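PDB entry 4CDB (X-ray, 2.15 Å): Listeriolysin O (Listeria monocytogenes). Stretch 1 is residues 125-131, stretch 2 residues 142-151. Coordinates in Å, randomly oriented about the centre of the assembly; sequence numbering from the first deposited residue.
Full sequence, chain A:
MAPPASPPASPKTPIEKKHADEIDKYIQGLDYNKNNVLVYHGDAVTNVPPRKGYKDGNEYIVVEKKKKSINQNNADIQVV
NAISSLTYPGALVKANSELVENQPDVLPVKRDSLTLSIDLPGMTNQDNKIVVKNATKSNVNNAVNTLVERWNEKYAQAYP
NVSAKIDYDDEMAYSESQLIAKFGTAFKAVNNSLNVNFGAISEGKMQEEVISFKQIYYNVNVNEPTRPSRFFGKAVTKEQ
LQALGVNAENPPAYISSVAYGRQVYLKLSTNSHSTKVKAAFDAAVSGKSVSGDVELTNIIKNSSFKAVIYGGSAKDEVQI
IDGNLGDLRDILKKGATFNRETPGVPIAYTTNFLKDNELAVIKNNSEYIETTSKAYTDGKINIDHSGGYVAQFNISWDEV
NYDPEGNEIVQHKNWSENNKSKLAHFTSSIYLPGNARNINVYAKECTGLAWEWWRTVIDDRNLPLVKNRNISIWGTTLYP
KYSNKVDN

Stretch 1 125-131: NQDNKIV
Stretch 2 142-151: NAVNTLVERW

Residues 142-151 form an uninterrupted helical segment, with phi/psi values near -65/-40 throughout, that packs against a loop (125-128) leading into a strand (129-131). Strand and helix run roughly antiparallel, their N-to-C directions 147° apart and their axes 9.1 Å apart at closest approach. The register is set by CA-CA distances of 7.2 Å for Ile-130 to Ala-143, 6.8 Å for Asn-128 to Leu-147 and 7.9 Å for Asp-127 to Arg-150. The loop residues Asn-125 to Asn-128 have phi between -70° and -109° and psi between -31° and 4°; the backbone then extends at Lys-129 (-119/156), Ile-130 (-157/138) and Val-131 (-87/130). Together the stretches bury 319 Å².

Asn-142 makes no contact across the interface, but its carbonyl O accepts both the Thr-146 backbone N (3.0 Å) and Thr-146 OG1 (2.7 Å). Ala-143, one turn before Leu-147, points its CB toward the strand, where it lies 4.3 Å from Ile-130 CG2; Ile-130, tt and directed toward the helix, is the strand residue most covered. Val-144 points away and Asn-145 is out of reach. Thr-146 (chi1 m) again faces the strand, its CG2 lying 4.1 Å from Ile-130 CD1 while its hydroxyl is engaged within the helix.

Leu-147 (mt) supplies the tightest apolar contact, CD2 to Ile-130 CG2 at 3.6 Å. The same CD2 also lies 4.0 Å from Lys-129 O, so the methyl sits against the backbone as well as the isoleucine side chain. Ile-130 thus rests over Ala-143, Thr-146 and Leu-147, as the i, i+3, i+4 spacing of a helix permits. Val-148 and Glu-149 do not take part.

Arg-150 provides the polar anchor. From a chi1 of -111°, between wells, its side chain continues through chi2 151°, chi3 63° and chi4 173° to bring NH2 to the turn before the strand. There NH2 donates to Asp-127 O (2.5 Å, N-H...O angle 168°) and to Lys-129 O (2.7 Å, 147°). Both acceptors lie at the guanidinium edge, near its plane, so a single nitrogen ties together two carbonyls two residues apart. The carboxylate of Asp-127 (chi1 -107°) adds only proximity of charge: its OD1 is 4.4 Å from Arg-150 NE and well out of the guanidinium plane, and no N-H points at it. Asn-128 (chi1 p) and Lys-129 (mttm) direct their CB atoms away from the helix. Trp-151 (chi1 t, chi2 84°) points sideways and closes the segment without touching stretch 1.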

ATOM      1  N   ASN A 125       0.390  11.707  37.133  1.00 71.10           N
ATOM      2  CA  ASN A 125       1.205  12.739  36.498  1.00 75.76           C
ATOM      3  C   ASN A 125       2.578  12.900  37.152  1.00 69.69           C
ATOM      4  O   ASN A 125       3.387  13.724  36.728  1.00 69.95           O
ATOM      5  CB  ASN A 125       0.453  14.073  36.445  1.00 82.36           C
ATOM      6  CG  ASN A 125      -0.486  14.163  35.252  1.00 87.31           C
ATOM      7  OD1 ASN A 125      -0.083  13.919  34.114  1.00 86.53           O
ATOM      8  ND2 ASN A 125      -1.745  14.502  35.508  1.00 90.11           N
ATOM      9  N   GLN A 126       2.834  12.099  38.180  1.00 63.51           N
ATOM     10  CA  GLN A 126       4.142  12.059  38.815  1.00 59.95           C
ATOM     11  C   GLN A 126       4.859  10.751  38.484  1.00 59.27           C
ATOM     12  O   GLN A 126       6.088  10.706  38.434  1.00 58.41           O
ATOM     13  CB  GLN A 126       4.013  12.221  40.332  1.00 63.90           C
ATOM     14  CG  GLN A 126       3.437  13.561  40.783  1.00 65.82           C
ATOM     15  CD  GLN A 126       1.928  13.651  40.621  1.00 68.27           C
ATOM     16  OE1 GLN A 126       1.215  12.654  40.746  1.00 65.02           O
ATOM     17  NE2 GLN A 126       1.436  14.853  40.341  1.00 69.36           N
ATOM     18  N   ASP A 127       4.081   9.696  38.252  1.00 57.55           N
ATOM     19  CA  ASP A 127       4.621   8.363  37.973  1.00 60.86           C
ATOM     20  C   ASP A 127       5.116   8.188  36.535  1.00 52.61           C
ATOM     21  O   ASP A 127       6.046   7.419  36.286  1.00 45.49           O
ATOM     22  CB  ASP A 127       3.572   7.286  38.275  1.00 71.78           C
ATOM     23  CG  ASP A 127       3.889   6.492  39.531  1.00 86.35           C
ATOM     24  OD1 ASP A 127       5.078   6.423  39.910  1.00 89.05           O
ATOM     25  OD2 ASP A 127       2.950   5.929  40.138  1.00 91.43           O
ATOM     26  N   ASN A 128       4.490   8.885  35.591  1.00 46.86           N
ATOM     27  CA  ASN A 128       4.819   8.698  34.178  1.00 44.06           C
ATOM     28  C   ASN A 128       6.025   9.508  33.692  1.00 43.81           C
ATOM     29  O   ASN A 128       6.361   9.474  32.510  1.00 46.13           O
ATOM     30  CB  ASN A 128       3.595   8.968  33.292  1.00 46.33           C
ATOM     31  CG  ASN A 128       2.981  10.341  33.531  1.00 52.28           C
ATOM     32  OD1 ASN A 128       3.630  11.246  34.052  1.00 46.43           O
ATOM     33  ND2 ASN A 128       1.720  10.499  33.142  1.00 58.82           N
ATOM     34  N   LYS A 129       6.679  10.222  34.603  1.00 42.63           N
ATOM     35  CA  LYS A 129       7.798  11.085  34.236  1.00 45.51           C
ATOM     36  C   LYS A 129       9.097  10.679  34.925  1.00 44.23           C
ATOM     37  O   LYS A 129       9.077  10.061  35.988  1.00 41.70           O
ATOM     38  CB  LYS A 129       7.476  12.545  34.564  1.00 56.50           C
ATOM     39  CG  LYS A 129       6.205  13.070  33.916  1.00 63.09           C
ATOM     40  CD  LYS A 129       5.889  14.481  34.394  1.00 65.03           C
ATOM     41  CE  LYS A 129       4.504  14.921  33.937  1.00 67.46           C
ATOM     42  NZ  LYS A 129       4.345  14.828  32.461  1.00 68.01           N
ATOM     43  N   ILE A 130      10.222  11.040  34.316  1.00 42.68           N
ATOM     44  CA  ILE A 130      11.535  10.815  34.917  1.00 39.98           C
ATOM     45  C   ILE A 130      12.576  11.775  34.332  1.00 39.74           C
ATOM     46  O   ILE A 130      12.595  12.026  33.125  1.00 38.55           O
ATOM     47  CB  ILE A 130      11.997   9.340  34.767  1.00 42.55           C
ATOM     48  CG1 ILE A 130      13.334   9.112  35.479  1.00 45.03           C
ATOM     49  CG2 ILE A 130      12.077   8.939  33.300  1.00 43.16           C
ATOM     50  CD1 ILE A 130      13.818   7.677  35.426  1.00 47.41           C
ATOM     51  N   VAL A 131      13.425  12.324  35.196  1.00 34.93           N
ATOM     52  CA  VAL A 131      14.466  13.248  34.766  1.00 38.59           C
ATOM     53  C   VAL A 131      15.732  12.496  34.355  1.00 42.92           C
ATOM     54  O   VAL A 131      16.213  11.630  35.085  1.00 43.34           O
ATOM     55  CB  VAL A 131      14.812  14.256  35.879  1.00 40.40           C
ATOM     56  CG1 VAL A 131      15.881  15.227  35.406  1.00 39.83           C
ATOM     57  CG2 VAL A 131      13.569  15.012  36.311  1.00 40.42           C
ATOM     58  N   ASN A 142      17.971   3.636  29.176  1.00 42.18           N
ATOM     59  CA  ASN A 142      17.820   3.074  30.512  1.00 51.96           C
ATOM     60  C   ASN A 142      16.642   3.723  31.234  1.00 48.64           C
ATOM     61  O   ASN A 142      15.937   3.069  32.004  1.00 43.02           O
ATOM     62  CB  ASN A 142      19.112   3.215  31.325  1.00 58.85           C
ATOM     63  CG  ASN A 142      20.183   2.231  30.890  1.00 68.83           C
ATOM     64  OD1 ASN A 142      20.201   1.082  31.331  1.00 77.80           O
ATOM     65  ND2 ASN A 142      21.080   2.679  30.019  1.00 68.84           N
ATOM     66  N   ALA A 143      16.423   5.007  30.962  1.00 41.64           N
ATOM     67  CA  ALA A 143      15.294   5.728  31.537  1.00 39.24           C
ATOM     68  C   ALA A 143      13.967   5.213  30.985  1.00 39.88           C
ATOM     69  O   ALA A 143      12.969   5.148  31.704  1.00 36.01           O
ATOM     70  CB  ALA A 143      15.431   7.218  31.284  1.00 30.04           C
ATOM     71  N   VAL A 144      13.960   4.858  29.705  1.00 36.16           N
ATOM     72  CA  VAL A 144      12.774   4.292  29.074  1.00 37.39           C
ATOM     73  C   VAL A 144      12.411   2.962  29.736  1.00 37.85           C
ATOM     74  O   VAL A 144      11.257   2.729  30.095  1.00 40.46           O
ATOM     75  CB  VAL A 144      12.987   4.080  27.561  1.00 39.74           C
ATOM     76  CG1 VAL A 144      11.850   3.260  26.968  1.00 42.45           C
ATOM     77  CG2 VAL A 144      13.124   5.423  26.848  1.00 37.08           C
ATOM     78  N   ASN A 145      13.409   2.100  29.902  1.00 38.29           N
ATOM     79  CA  ASN A 145      13.218   0.814  30.564  1.00 46.95           C
ATOM     80  C   ASN A 145      12.742   0.970  32.005  1.00 48.78           C
ATOM     81  O   ASN A 145      12.009   0.124  32.520  1.00 54.32           O
ATOM     82  CB  ASN A 145      14.504  -0.013  30.519  1.00 54.17           C
ATOM     83  CG  ASN A 145      14.935  -0.342  29.104  1.00 64.95           C
ATOM     84  OD1 ASN A 145      14.124  -0.320  28.176  1.00 68.02           O
ATOM     85  ND2 ASN A 145      16.213  -0.654  28.931  1.00 69.76           N
ATOM     86  N   THR A 146      13.168   2.052  32.650  1.00 47.82           N
ATOM     87  CA  THR A 146      12.769   2.338  34.024  1.00 50.36           C
ATOM     88  C   THR A 146      11.278   2.664  34.102  1.00 50.72           C
ATOM     89  O   THR A 146      10.577   2.197  35.000  1.00 54.40           O
ATOM     90  CB  THR A 146      13.593   3.497  34.622  1.00 49.69           C
ATOM     91  OG1 THR A 146      14.991   3.200  34.506  1.00 52.80           O
ATOM     92  CG2 THR A 146      13.242   3.710  36.087  1.00 41.45           C
ATOM     93  N   LEU A 147      10.798   3.460  33.150  1.00 45.35           N
ATOM     94  CA  LEU A 147       9.382   3.815  33.083  1.00 40.13           C
ATOM     95  C   LEU A 147       8.500   2.602  32.789  1.00 42.59           C
ATOM     96  O   LEU A 147       7.435   2.439  33.387  1.00 39.67           O
ATOM     97  CB  LEU A 147       9.147   4.899  32.026  1.00 35.42           C
ATOM     98  CG  LEU A 147       9.692   6.299  32.325  1.00 37.23           C
ATOM     99  CD1 LEU A 147       9.394   7.243  31.171  1.00 38.03           C
ATOM    100  CD2 LEU A 147       9.119   6.843  33.628  1.00 37.87           C
ATOM    101  N   VAL A 148       8.948   1.757  31.863  1.00 36.09           N
ATOM    102  CA  VAL A 148       8.205   0.557  31.490  1.00 37.33           C
ATOM    103  C   VAL A 148       8.089  -0.415  32.665  1.00 47.00           C
ATOM    104  O   VAL A 148       7.027  -0.987  32.908  1.00 48.26           O
ATOM    105  CB  VAL A 148       8.853  -0.155  30.280  1.00 36.66           C
ATOM    106  CG1 VAL A 148       8.270  -1.545  30.095  1.00 44.73           C
ATOM    107  CG2 VAL A 148       8.677   0.673  29.013  1.00 34.79           C
ATOM    108  N   GLU A 149       9.185  -0.594  33.397  1.00 48.24           N
ATOM    109  CA  GLU A 149       9.180  -1.463  34.569  1.00 61.67           C
ATOM    110  C   GLU A 149       8.295  -0.912  35.677  1.00 65.17           C
ATOM    111  O   GLU A 149       7.641  -1.671  36.392  1.00 69.87           O
ATOM    112  CB  GLU A 149      10.600  -1.684  35.095  1.00 70.35           C
ATOM    113  CG  GLU A 149      11.379  -2.732  34.328  1.00 81.19           C
ATOM    114  CD  GLU A 149      10.678  -4.081  34.313  1.00 91.76           C
ATOM    115  OE1 GLU A 149      10.169  -4.506  35.373  1.00 96.09           O
ATOM    116  OE2 GLU A 149      10.642  -4.719  33.240  1.00 93.88           O
ATOM    117  N   ARG A 150       8.281   0.410  35.817  1.00 56.42           N
ATOM    118  CA  ARG A 150       7.450   1.065  36.820  1.00 57.46           C
ATOM    119  C   ARG A 150       5.964   0.821  36.562  1.00 57.94           C
ATOM    120  O   ARG A 150       5.181   0.651  37.498  1.00 55.68           O
ATOM    121  CB  ARG A 150       7.758   2.566  36.886  1.00 55.53           C
ATOM    122  CG  ARG A 150       8.459   2.987  38.169  1.00 61.00           C
ATOM    123  CD  ARG A 150       9.360   4.201  37.965  1.00 63.90           C
ATOM    124  NE  ARG A 150       8.626   5.400  37.564  1.00 60.32           N
ATOM    125  CZ  ARG A 150       9.172   6.608  37.456  1.00 55.09           C
ATOM    126  NH1 ARG A 150      10.460   6.783  37.723  1.00 53.78           N
ATOM    127  NH2 ARG A 150       8.434   7.644  37.085  1.00 51.75           N
ATOM    128  N   TRP A 151       5.584   0.788  35.288  1.00 48.33           N
ATOM    129  CA  TRP A 151       4.202   0.510  34.915  1.00 52.37           C
ATOM    130  C   TRP A 151       3.852  -0.957  35.150  1.00 65.05           C
ATOM    131  O   TRP A 151       2.758  -1.276  35.613  1.00 64.37           O
ATOM    132  CB  TRP A 151       3.947   0.883  33.452  1.00 46.45           C
ATOM    133  CG  TRP A 151       2.521   0.659  33.022  1.00 46.74           C
ATOM    134  CD1 TRP A 151       1.468   1.510  33.199  1.00 49.23           C
ATOM    135  CD2 TRP A 151       1.996  -0.492  32.346  1.00 47.61           C
ATOM    136  NE1 TRP A 151       0.320   0.960  32.675  1.00 51.21           N
ATOM    137  CE2 TRP A 151       0.618  -0.269  32.146  1.00 49.94           C
ATOM    138  CE3 TRP A 151       2.557  -1.689  31.890  1.00 45.08           C
ATOM    139  CZ2 TRP A 151      -0.206  -1.198  31.511  1.00 48.83           C
ATOM    140  CZ3 TRP A 151       1.738  -2.611  31.261  1.00 50.50           C
ATOM    141  CH2 TRP A 151       0.372  -2.361  31.076  1.00 49.26           C
TER